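Local coordinates for glutathione S-transferase (Acinetobacter baumannii, PDB 4MP4), which probably catalyses the conjugation of glutathione to electrophilic substrates, as a dimeric member of the glutathione S-transferase family, at residues S110-L115 / K138-K143; K143-A148 / L172-L177. All coordinates share one frame; numbering follows the deposited sequence.

Contact 1: S110-L115 / K138-K143; sequences SDLVAL and KKAAEK
Ala140 offers its methyl group to two leucines of segment 110-115, and this meeting makes up the apolar part of the contact. CD2 of Leu112 lies 3.8 Å from Ala140 CB, and CB of Leu115 approaches the same methyl carbon to 3.9 Å. The backbones come close: the CA atoms of Leu112 and Ala140 are 5.0 Å apart, consistent with the small side chain of Ala140. Leu112 CD2 also rests 3.4 Å from the carbonyl oxygen of Ala140, while CD2 of Leu115 reaches the backbone of the next residue, at 4.5 Å from Ala141 CA.

The break between helix 95-110 and helix 113-118 falls within segment 110-115, inside the all-helical C-terminal domain of the glutathione S-transferase fold. Asp111 has left helical geometry, and Leu112, with a positive phi of 61°, takes the N-cap position of the next helix. Helix 135-151 packs against this break.

Polar contact is confined to Asp111 and Lys143, whose side chains reach toward each other tip to tip as a salt bridge. Lys143 is extended beyond CG, which carries its chain out to the carboxylate. The modelled separation of OD2 and NZ is too short to be trusted, so its geometry is doubtful. The other carboxylate oxygen, Asp111 OD1, accepts a weak hydrogen bond from Leu112 N at 2.6 Å, bent to 149°. Trp107 touches Leu112 and Lys143 and hydrogen-bonds Asp111 OD2 through NE1.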
loop_
_atom_site.group_PDB
_atom_site.type_symbol
_atom_site.label_atom_id
_atom_site.label_comp_id
_atom_site.label_asym_id
_atom_site.label_seq_id
_atom_site.Cartn_x
_atom_site.Cartn_y
_atom_site.Cartn_z
ATOM N N SER A 110 1.438 5.227 2.234
ATOM C CA SER A 110 2.884 5.064 2.133
ATOM C C SER A 110 3.716 6.336 2.026
ATOM O O SER A 110 4.881 6.346 2.429
ATOM C CB SER A 110 3.223 4.173 0.942
ATOM O OG SER A 110 2.836 2.840 1.226
ATOM N N ASP A 111 3.149 7.388 1.440
ATOM C CA ASP A 111 3.835 8.672 1.401
ATOM C C ASP A 111 3.440 9.487 2.637
ATOM O O ASP A 111 2.798 8.959 3.555
ATOM C CB ASP A 111 3.508 9.409 0.108
ATOM C CG ASP A 111 4.359 10.650 -0.096
ATOM O OD1 ASP A 111 5.401 10.786 0.589
ATOM O OD2 ASP A 111 3.981 11.496 -0.935
ATOM N N LEU A 112 3.833 10.759 2.664
ATOM C CA LEU A 112 3.502 11.674 3.754
ATOM C C LEU A 112 4.074 11.168 5.068
ATOM O O LEU A 112 3.511 11.411 6.118
ATOM C CB LEU A 112 1.983 11.887 3.848
ATOM C CG LEU A 112 1.330 12.342 2.540
ATOM C CD1 LEU A 112 -0.183 12.564 2.701
ATOM C CD2 LEU A 112 1.993 13.608 2.051
ATOM N N VAL A 113 5.191 10.452 4.990
ATOM C CA VAL A 113 5.821 9.840 6.161
ATOM C C VAL A 113 6.062 10.838 7.296
ATOM O O VAL A 113 5.779 10.543 8.462
ATOM C CB VAL A 113 7.176 9.137 5.787
ATOM C CG1 VAL A 113 7.795 8.432 6.992
ATOM C CG2 VAL A 113 6.980 8.142 4.658
ATOM N N ALA A 114 6.582 12.016 6.969
ATOM C CA ALA A 114 6.861 13.001 8.011
ATOM C C ALA A 114 5.587 13.415 8.758
ATOM O O ALA A 114 5.580 13.543 9.994
ATOM C CB ALA A 114 7.568 14.205 7.431
ATOM N N LEU A 115 4.510 13.596 7.997
ATOM C CA LEU A 115 3.217 14.003 8.542
ATOM C C LEU A 115 2.629 12.972 9.507
ATOM O O LEU A 115 2.211 13.313 10.628
ATOM C CB LEU A 115 2.238 14.274 7.403
ATOM C CG LEU A 115 0.841 14.753 7.776
ATOM C CD1 LEU A 115 0.937 15.973 8.680
ATOM C CD2 LEU A 115 0.032 15.048 6.509
ATOM N N LYS A 138 6.445 19.996 7.051
ATOM C CA LYS A 138 5.774 21.070 6.314
ATOM C C LYS A 138 5.579 20.721 4.837
ATOM O O LYS A 138 4.603 21.123 4.196
ATOM C CB LYS A 138 6.579 22.369 6.411
ATOM C CG LYS A 138 6.725 22.937 7.818
ATOM C CD LYS A 138 7.438 24.286 7.788
ATOM C CE LYS A 138 8.108 24.610 9.115
ATOM N NZ LYS A 138 9.045 25.768 8.968
ATOM N N LYS A 139 6.532 19.970 4.306
ATOM C CA LYS A 139 6.545 19.619 2.900
ATOM C C LYS A 139 5.468 18.567 2.579
ATOM O O LYS A 139 4.840 18.620 1.511
ATOM C CB LYS A 139 7.947 19.141 2.505
ATOM C CG LYS A 139 8.361 19.504 1.105
ATOM C CD LYS A 139 9.763 20.126 1.084
ATOM C CE LYS A 139 10.835 19.151 1.582
ATOM N NZ LYS A 139 12.185 19.795 1.654
ATOM N N ALA A 140 5.255 17.623 3.497
ATOM C CA ALA A 140 4.209 16.614 3.309
ATOM C C ALA A 140 2.831 17.270 3.398
ATOM O O ALA A 140 1.946 16.973 2.601
ATOM C CB ALA A 140 4.338 15.498 4.325
ATOM N N ALA A 141 2.668 18.178 4.360
ATOM C CA ALA A 141 1.392 18.853 4.566
ATOM C C ALA A 141 0.989 19.638 3.331
ATOM O O ALA A 141 -0.162 19.578 2.911
ATOM C CB ALA A 141 1.438 19.765 5.788
ATOM N N GLU A 142 1.943 20.352 2.742
ATOM C CA GLU A 142 1.686 21.126 1.528
ATOM C C GLU A 142 1.345 20.239 0.335
ATOM O O GLU A 142 0.480 20.572 -0.488
ATOM C CB GLU A 142 2.889 22.017 1.188
ATOM C CG GLU A 142 2.908 23.320 1.956
ATOM C CD GLU A 142 1.697 24.196 1.645
ATOM O OE1 GLU A 142 1.117 24.062 0.536
ATOM O OE2 GLU A 142 1.324 25.015 2.512
ATOM N N LYS A 143 2.044 19.110 0.248
ATOM C CA LYS A 143 1.798 18.143 -0.800
ATOM C C LYS A 143 0.393 17.560 -0.656
ATOM O O LYS A 143 -0.307 17.362 -1.641
ATOM C CB LYS A 143 2.865 17.062 -0.750
ATOM C CG LYS A 143 2.955 16.242 -1.997
ATOM C CD LYS A 143 4.170 15.346 -1.911
ATOM C CE LYS A 143 4.051 14.151 -2.845
ATOM N NZ LYS A 143 4.796 12.992 -2.285
#

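Contact 2: K143-A148 / L172-L177; sequences KLFFVA and LMLQRL
Leu144 has its CG anti to the backbone N (chi1 174°), and chi2 (64°) then sets the branches that meet Met173 and Leu174; Phe145, one residue on, has CG anti to the carbonyl carbon instead, which puts CG on the side facing helix 165-178. Two consecutive residues of helix 135-151 thus serve three of helix 165-178.

CD2 of Leu144 touches all three partners. It lies 3.7 Å from Met173 CG. Leu174 CD2 is 3.8 Å from the same Leu144 methyl, and Leu177 CD1 follows at 4.0 Å from it. The other branch, Leu144 CD1, also touches Met173 CG, at 3.9 Å, so both methyls of Leu144 press on the first side-chain methylene beyond CB of the methionine. The Leu144 side chain crosses those of Met173 and Leu174 obliquely.

Phe145 makes contact through the outer part of its ring. Leu177 CD1 is 3.6 Å from CE1 and equally near CZ, the two side chains meeting tip to tip. Leu174 CD2 comes to the ring edge, near its plane, 4.1 Å from CE1.

All these cross-contacts are apolar, and no hydrogen bond joins the segments. The local axes approach no closer than 11.4 Å, with N-to-C directions 137° apart, an inclined and broadly antiparallel arrangement bridged by large side chains; even the nearest CA pair, Leu144 and Leu174, is 8.1 Å apart.

The contact belongs to the interior of the helical C-terminal domain. Trp107 of helix 95-110 packs on Leu144, and Leu108 of that helix on Met173, while helix 113-118 also packs against both segments. Leu188 of helix 186-196 meets Phe145 and Ala148.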
loop_
_atom_site.group_PDB
_atom_site.type_symbol
_atom_site.label_atom_id
_atom_site.label_comp_id
_atom_site.label_asym_id
_atom_site.label_seq_id
_atom_site.Cartn_x
_atom_site.Cartn_y
_atom_site.Cartn_z
ATOM N N LYS A 143 2.044 19.110 0.248
ATOM C CA LYS A 143 1.798 18.143 -0.800
ATOM C C LYS A 143 0.393 17.560 -0.656
ATOM O O LYS A 143 -0.307 17.362 -1.641
ATOM C CB LYS A 143 2.865 17.062 -0.750
ATOM C CG LYS A 143 2.955 16.242 -1.997
ATOM C CD LYS A 143 4.170 15.346 -1.911
ATOM C CE LYS A 143 4.051 14.151 -2.845
ATOM N NZ LYS A 143 4.796 12.992 -2.285
ATOM N N LEU A 144 -0.015 17.312 0.583
ATOM C CA LEU A 144 -1.364 16.880 0.900
ATOM C C LEU A 144 -2.389 17.932 0.485
ATOM O O LEU A 144 -3.405 17.606 -0.130
ATOM C CB LEU A 144 -1.496 16.585 2.412
ATOM C CG LEU A 144 -2.900 16.259 2.940
ATOM C CD1 LEU A 144 -3.423 14.953 2.323
ATOM C CD2 LEU A 144 -2.957 16.184 4.465
ATOM N N PHE A 145 -2.131 19.188 0.834
ATOM C CA PHE A 145 -3.049 20.270 0.483
ATOM C C PHE A 145 -3.144 20.410 -1.036
ATOM O O PHE A 145 -4.225 20.634 -1.586
ATOM C CB PHE A 145 -2.593 21.612 1.062
ATOM C CG PHE A 145 -2.543 21.659 2.566
ATOM C CD1 PHE A 145 -3.370 20.858 3.333
ATOM C CD2 PHE A 145 -1.664 22.536 3.212
ATOM C CE1 PHE A 145 -3.316 20.911 4.721
ATOM C CE2 PHE A 145 -1.605 22.597 4.589
ATOM C CZ PHE A 145 -2.433 21.790 5.348
ATOM N N PHE A 146 -2.002 20.310 -1.708
ATOM C CA PHE A 146 -1.967 20.441 -3.158
ATOM C C PHE A 146 -2.876 19.405 -3.807
ATOM O O PHE A 146 -3.787 19.751 -4.558
ATOM C CB PHE A 146 -0.535 20.313 -3.690
ATOM C CG PHE A 146 -0.448 20.310 -5.195
ATOM C CD1 PHE A 146 -0.362 21.504 -5.903
ATOM C CD2 PHE A 146 -0.459 19.111 -5.905
ATOM C CE1 PHE A 146 -0.288 21.498 -7.288
ATOM C CE2 PHE A 146 -0.384 19.096 -7.293
ATOM C CZ PHE A 146 -0.298 20.290 -7.982
ATOM N N VAL A 147 -2.641 18.140 -3.478
ATOM C CA VAL A 147 -3.411 17.019 -4.014
ATOM C C VAL A 147 -4.906 17.070 -3.685
ATOM O O VAL A 147 -5.744 16.851 -4.552
ATOM C CB VAL A 147 -2.814 15.672 -3.548
ATOM C CG1 VAL A 147 -3.659 14.492 -4.056
ATOM C CG2 VAL A 147 -1.362 15.548 -4.021
ATOM N N ALA A 148 -5.246 17.356 -2.436
ATOM C CA ALA A 148 -6.651 17.412 -2.051
ATOM C C ALA A 148 -7.380 18.604 -2.685
ATOM O O ALA A 148 -8.539 18.487 -3.082
ATOM C CB ALA A 148 -6.801 17.434 -0.538
ATOM N N LEU A 172 -9.310 11.832 7.609
ATOM C CA LEU A 172 -8.524 11.486 8.789
ATOM C C LEU A 172 -7.131 12.103 8.667
ATOM O O LEU A 172 -6.605 12.666 9.625
ATOM C CB LEU A 172 -8.463 9.971 9.030
ATOM C CG LEU A 172 -7.609 9.588 10.248
ATOM C CD1 LEU A 172 -8.173 8.343 10.945
ATOM C CD2 LEU A 172 -6.075 9.421 9.900
ATOM N N MET A 173 -6.551 12.003 7.478
ATOM C CA MET A 173 -5.240 12.587 7.204
ATOM C C MET A 173 -5.256 14.074 7.469
ATOM O O MET A 173 -4.362 14.590 8.138
ATOM C CB MET A 173 -4.808 12.322 5.760
ATOM C CG MET A 173 -3.354 12.640 5.497
ATOM S SD MET A 173 -2.149 11.699 6.487
ATOM C CE MET A 173 -1.982 10.178 5.568
ATOM N N LEU A 174 -6.274 14.761 6.960
ATOM C CA LEU A 174 -6.386 16.203 7.181
ATOM C C LEU A 174 -6.607 16.542 8.663
ATOM O O LEU A 174 -6.116 17.558 9.158
ATOM C CB LEU A 174 -7.497 16.799 6.313
ATOM C CG LEU A 174 -7.241 16.913 4.809
ATOM C CD1 LEU A 174 -8.542 17.177 4.064
ATOM C CD2 LEU A 174 -6.269 18.031 4.551
ATOM N N GLN A 175 -7.325 15.665 9.364
ATOM C CA GLN A 175 -7.651 15.857 10.762
ATOM C C GLN A 175 -6.407 15.835 11.641
ATOM O O GLN A 175 -6.385 16.464 12.699
ATOM C CB GLN A 175 -8.672 14.815 11.234
ATOM C CG GLN A 175 -10.144 15.177 10.915
ATOM C CD GLN A 175 -10.691 16.308 11.794
ATOM O OE1 GLN A 175 -10.073 17.361 11.934
ATOM N NE2 GLN A 175 -11.847 16.081 12.394
ATOM N N ARG A 176 -5.376 15.128 11.193
ATOM C CA ARG A 176 -4.098 15.094 11.896
ATOM C C ARG A 176 -3.563 16.509 12.022
ATOM O O ARG A 176 -2.912 16.862 12.999
ATOM C CB ARG A 176 -3.068 14.219 11.148
ATOM C CG ARG A 176 -3.520 12.801 10.924
ATOM C CD ARG A 176 -2.568 12.001 10.025
ATOM N NE ARG A 176 -1.683 11.234 10.880
ATOM C CZ ARG A 176 -1.643 9.915 10.939
ATOM N NH1 ARG A 176 -2.398 9.192 10.139
ATOM N NH2 ARG A 176 -0.814 9.331 11.784
ATOM N N LEU A 177 -3.865 17.328 11.029
ATOM C CA LEU A 177 -3.399 18.700 11.005
ATOM C C LEU A 177 -4.394 19.628 11.692
ATOM O O LEU A 177 -4.030 20.465 12.525
ATOM C CB LEU A 177 -3.205 19.127 9.557
ATOM C CG LEU A 177 -1.978 18.549 8.865
ATOM C CD1 LEU A 177 -2.061 18.794 7.366
ATOM C CD2 LEU A 177 -0.718 19.189 9.456
#

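Contacts 1 and 2 use successive parts of helix 135-151, sharing Lys143, and their centres lie 8 Å apart. Leu115 ties them together: its CD1 is 3.7 Å from Leu177 CD2, and its CD2 is 3.8 Å from Leu144 CD2 and 4.0 Å from Met173 SD. Ala141 CB adds a second link, 4.0 Å from Leu177 CD1. Helices 113-118, 135-151 and 165-178 therefore meet in one continuous apolar cluster of the C-terminal domain. The structure is an apo form, with no bound glutathione to mark the active site. Within segment 110-115, Ser110 and Asp111 also meet the second subunit, Ser110 by a weak hydrogen bond to its own counterpart there, whereas neither segment of contact 2 does.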